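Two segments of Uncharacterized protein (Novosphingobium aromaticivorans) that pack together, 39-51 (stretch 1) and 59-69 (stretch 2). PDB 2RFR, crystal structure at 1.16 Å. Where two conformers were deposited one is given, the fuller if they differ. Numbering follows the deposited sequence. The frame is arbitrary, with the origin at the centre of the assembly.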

# COMPACT_ATOMS: atom_id res chain seq x y z
N ALA A 39 -12.10 -18.85 0.33
CA ALA A 39 -10.75 -18.46 0.65
C ALA A 39 -10.68 -17.21 1.46
O ALA A 39 -9.85 -17.07 2.35
N LEU A 40 -11.56 -16.25 1.16
CA LEU A 40 -11.60 -15.02 1.97
C LEU A 40 -11.92 -15.33 3.44
O LEU A 40 -11.27 -14.84 4.35
N SER A 41 -12.91 -16.19 3.67
CA SER A 41 -13.27 -16.55 5.03
C SER A 41 -12.14 -17.25 5.75
O SER A 41 -12.01 -17.10 6.99
N GLU A 42 -11.31 -17.99 5.01
CA GLU A 42 -10.17 -18.70 5.58
C GLU A 42 -8.99 -17.82 5.91
O GLU A 42 -8.03 -18.32 6.52
N LEU A 43 -9.06 -16.53 5.64
CA LEU A 43 -8.11 -15.60 6.23
C LEU A 43 -8.29 -15.48 7.75
O LEU A 43 -7.34 -15.06 8.42
N TRP A 44 -9.50 -15.79 8.24
CA TRP A 44 -9.83 -15.77 9.64
C TRP A 44 -9.74 -17.14 10.27
O TRP A 44 -9.87 -18.16 9.61
N VAL A 45 -9.56 -17.12 11.58
CA VAL A 45 -9.81 -18.31 12.44
C VAL A 45 -11.26 -18.74 12.26
O VAL A 45 -12.13 -17.98 11.82
N GLU A 46 -11.54 -19.99 12.64
CA GLU A 46 -12.87 -20.53 12.40
C GLU A 46 -14.00 -19.70 12.97
O GLU A 46 -15.03 -19.53 12.33
N ASP A 47 -13.80 -19.21 14.19
CA ASP A 47 -14.80 -18.38 14.85
C ASP A 47 -14.48 -16.88 14.78
O ASP A 47 -14.88 -16.08 15.62
N GLY A 48 -13.81 -16.50 13.71
CA GLY A 48 -13.45 -15.10 13.49
C GLY A 48 -14.65 -14.21 13.27
O GLY A 48 -15.73 -14.66 12.90
N GLU A 49 -14.45 -12.90 13.45
CA GLU A 49 -15.56 -11.96 13.31
C GLU A 49 -15.16 -10.80 12.39
O GLU A 49 -14.01 -10.35 12.38
N TYR A 50 -16.18 -10.29 11.72
CA TYR A 50 -16.05 -9.08 10.92
C TYR A 50 -17.24 -8.19 11.27
O TYR A 50 -18.40 -8.53 10.99
N ALA A 51 -16.93 -7.08 11.94
CA ALA A 51 -17.88 -6.10 12.45
C ALA A 51 -17.77 -4.80 11.70
O ALA A 51 -16.66 -4.32 11.45
N LYS A 59 -20.08 -13.63 12.28
CA LYS A 59 -19.34 -14.47 13.23
C LYS A 59 -19.17 -15.88 12.67
O LYS A 59 -20.17 -16.57 12.41
N GLY A 60 -17.93 -16.29 12.51
CA GLY A 60 -17.59 -17.58 11.97
C GLY A 60 -17.37 -17.54 10.46
O GLY A 60 -17.91 -16.70 9.75
N ARG A 61 -16.61 -18.51 9.97
CA ARG A 61 -16.22 -18.51 8.58
C ARG A 61 -17.45 -18.56 7.66
O ARG A 61 -17.44 -17.92 6.62
N ALA A 62 -18.48 -19.35 8.00
CA ALA A 62 -19.62 -19.46 7.11
C ALA A 62 -20.27 -18.10 6.94
O ALA A 62 -20.63 -17.70 5.82
N ALA A 63 -20.40 -17.32 8.01
CA ALA A 63 -21.05 -16.03 7.97
C ALA A 63 -20.19 -15.02 7.16
O ALA A 63 -20.72 -14.17 6.45
N ILE A 64 -18.88 -15.11 7.32
CA ILE A 64 -17.98 -14.21 6.60
C ILE A 64 -18.06 -14.56 5.13
O ILE A 64 -18.19 -13.67 4.28
N ALA A 65 -18.02 -15.84 4.75
CA ALA A 65 -18.19 -16.25 3.35
C ALA A 65 -19.52 -15.77 2.79
O ALA A 65 -19.60 -15.37 1.64
N ALA A 66 -20.58 -15.82 3.60
CA ALA A 66 -21.91 -15.44 3.18
C ALA A 66 -21.96 -13.94 2.83
O ALA A 66 -22.77 -13.55 1.98
N LEU A 67 -21.09 -13.07 3.38
CA LEU A 67 -21.02 -11.67 2.99
C LEU A 67 -20.63 -11.61 1.50
O LEU A 67 -21.19 -10.83 0.75
N ILE A 68 -19.66 -12.42 1.07
CA ILE A 68 -19.15 -12.37 -0.33
C ILE A 68 -20.10 -13.03 -1.29
O ILE A 68 -20.26 -12.62 -2.42
N ASP A 69 -20.77 -14.07 -0.82
CA ASP A 69 -21.80 -14.72 -1.61
C ASP A 69 -23.13 -14.01 -1.64
O ASP A 69 -24.03 -14.36 -2.43

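The helix that starts at Arg 61 packs its apolar side against a helix end, a turn and a strand of stretch 1, and Arg 61 pins its first turn to backbone carbonyls. Ile 64 is the apolar centre. Its CA-to-CB bond points toward stretch 1, with chi1 m and chi2 t. This carries Ile 64 CD1 over one face of Trp 44, 3.6 Å from the centroid of the five-membered ring, a CH-pi contact. Trp 44 is m at chi1 and also points toward the helix. Leu 40 (chi1 t, chi2 148°) reaches two helix residues: its CD2 lies 3.6 Å from Ile 64 CG2, and its CD1 lies 3.8 Å from Ile 68 CD1. Ile 68 is m at both chi angles. Tyr 50, chi1 t, brings CD2 to 3.9 Å from Leu 67 CD1. Ser 41 (chi1 p) packs CB 4.0 Å from Ala 65 CB.

Arg 61 is the most covered residue of the contact. Its side chain (m, t, t for chi1 to chi3) is extended, so the guanidinium reaches past the helix end. Arg 61 NE and NH2 both donate to Trp 44 O, at 2.9 and 2.8 Å. Glu 42 CA and Glu 46 CA lie over opposite faces of the group. Arg 61 N donates to Glu 46 O at 3.0 Å.

Glu 46 (chi1 t, chi2 p) points away at CB, but its end comes back nearer. Glu 46 OE1 is 4.2 Å from Arg 61 NH1, a proximity of charges only. A water donates to Glu 46 OE2 at 2.6 Å and accepts from Ala 62 N at 3.0 Å.

Gly 48 O takes a hydrogen bond from Gly 60 N at 2.8 Å. Beside it, Glu 49 (chi1 m) and Lys 59 (chi1 m) share one face of an antiparallel bridge. Their salt bridge is long, with OE2 of Glu 49 3.9 Å from NZ of Lys 59.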

# COMPACT_ATOMS: atom_id res chain seq x y z
CB ALA A 39 -9.90 -18.37 -0.62
CB LEU A 40 -12.57 -14.03 1.36
CG LEU A 40 -12.76 -12.71 2.06
CD1 LEU A 40 -13.07 -11.60 1.07
CD2 LEU A 40 -13.89 -12.79 3.15
CB SER A 41 -14.55 -17.38 5.05
OG SER A 41 -14.33 -18.74 4.62
CB GLU A 42 -9.79 -19.86 4.65
CG GLU A 42 -10.89 -20.93 4.57
CD GLU A 42 -10.75 -21.92 3.45
OE1 GLU A 42 -9.85 -21.77 2.59
OE2 GLU A 42 -11.58 -22.87 3.45
CB LEU A 43 -8.26 -14.23 5.59
CG LEU A 43 -8.05 -14.13 4.07
CD1 LEU A 43 -8.41 -12.69 3.62
CD2 LEU A 43 -6.61 -14.47 3.68
CB TRP A 44 -11.29 -15.31 9.82
CG TRP A 44 -11.54 -13.79 9.83
CD1 TRP A 44 -11.73 -13.01 10.90
CD2 TRP A 44 -11.70 -12.94 8.65
NE1 TRP A 44 -12.00 -11.74 10.50
CE2 TRP A 44 -12.00 -11.67 9.12
CE3 TRP A 44 -11.67 -13.15 7.27
CZ2 TRP A 44 -12.24 -10.59 8.27
CZ3 TRP A 44 -11.89 -12.07 6.43
CH2 TRP A 44 -12.19 -10.82 6.94
CB VAL A 45 -9.42 -18.05 13.91
CG1 VAL A 45 -7.93 -17.71 14.02
CG2 VAL A 45 -10.31 -17.01 14.56
CB GLU A 46 -13.00 -21.97 12.98
CG GLU A 46 -14.45 -22.53 12.95
CD GLU A 46 -15.06 -22.63 11.55
OE1 GLU A 46 -14.36 -22.98 10.61
OE2 GLU A 46 -16.27 -22.34 11.40
CB ASP A 47 -14.99 -18.84 16.30
CG ASP A 47 -13.80 -18.62 17.16
OD1 ASP A 47 -12.70 -18.40 16.63
OD2 ASP A 47 -13.95 -18.79 18.42
CB GLU A 49 -15.92 -11.38 14.68
CG GLU A 49 -16.40 -12.40 15.65
CD GLU A 49 -16.82 -11.69 16.90
OE1 GLU A 49 -16.04 -10.84 17.44
OE2 GLU A 49 -17.84 -12.08 17.43
CB TYR A 50 -16.04 -9.44 9.44
CG TYR A 50 -15.76 -8.29 8.48
CD1 TYR A 50 -15.47 -6.98 8.87
CD2 TYR A 50 -15.64 -8.58 7.10
CE1 TYR A 50 -15.26 -5.96 7.92
CE2 TYR A 50 -15.42 -7.56 6.17
CZ TYR A 50 -15.20 -6.26 6.60
OH TYR A 50 -14.98 -5.21 5.71
CB ALA A 51 -17.66 -5.90 13.95
CB LYS A 59 -20.10 -14.54 14.57
CG LYS A 59 -20.49 -13.14 15.13
CD LYS A 59 -20.94 -13.18 16.54
CE LYS A 59 -21.00 -11.77 17.10
NZ LYS A 59 -21.58 -11.85 18.51
CB ARG A 61 -15.25 -19.65 8.26
CG ARG A 61 -13.89 -19.40 8.76
CD ARG A 61 -12.95 -20.54 8.35
NE ARG A 61 -11.61 -20.30 8.81
CZ ARG A 61 -10.68 -21.21 8.80
NH1 ARG A 61 -10.93 -22.42 8.28
NH2 ARG A 61 -9.49 -20.91 9.29
CB ALA A 62 -20.66 -20.50 7.62
CB ALA A 63 -21.36 -15.51 9.36
CB ILE A 64 -16.56 -14.27 7.16
CG1 ILE A 64 -16.48 -13.72 8.61
CG2 ILE A 64 -15.58 -13.51 6.20
CD1 ILE A 64 -15.18 -13.93 9.34
CB ALA A 65 -18.02 -17.76 3.19
CB ALA A 66 -22.94 -15.76 4.25
CB LEU A 67 -20.00 -10.90 3.82
CG LEU A 67 -20.22 -10.78 5.30
CD1 LEU A 67 -19.01 -10.12 5.99
CD2 LEU A 67 -21.47 -10.00 5.52
CB ILE A 68 -17.76 -13.00 -0.32
CG1 ILE A 68 -16.80 -12.29 0.66
CG2 ILE A 68 -17.15 -13.00 -1.73
CD1 ILE A 68 -16.70 -10.77 0.48
CB ASP A 69 -22.00 -16.13 -1.11
CG ASP A 69 -20.84 -17.08 -1.42
OD1 ASP A 69 -20.13 -16.83 -2.42
OD2 ASP A 69 -20.67 -18.12 -0.71
O HOH W 1 -18.38 -21.47 10.07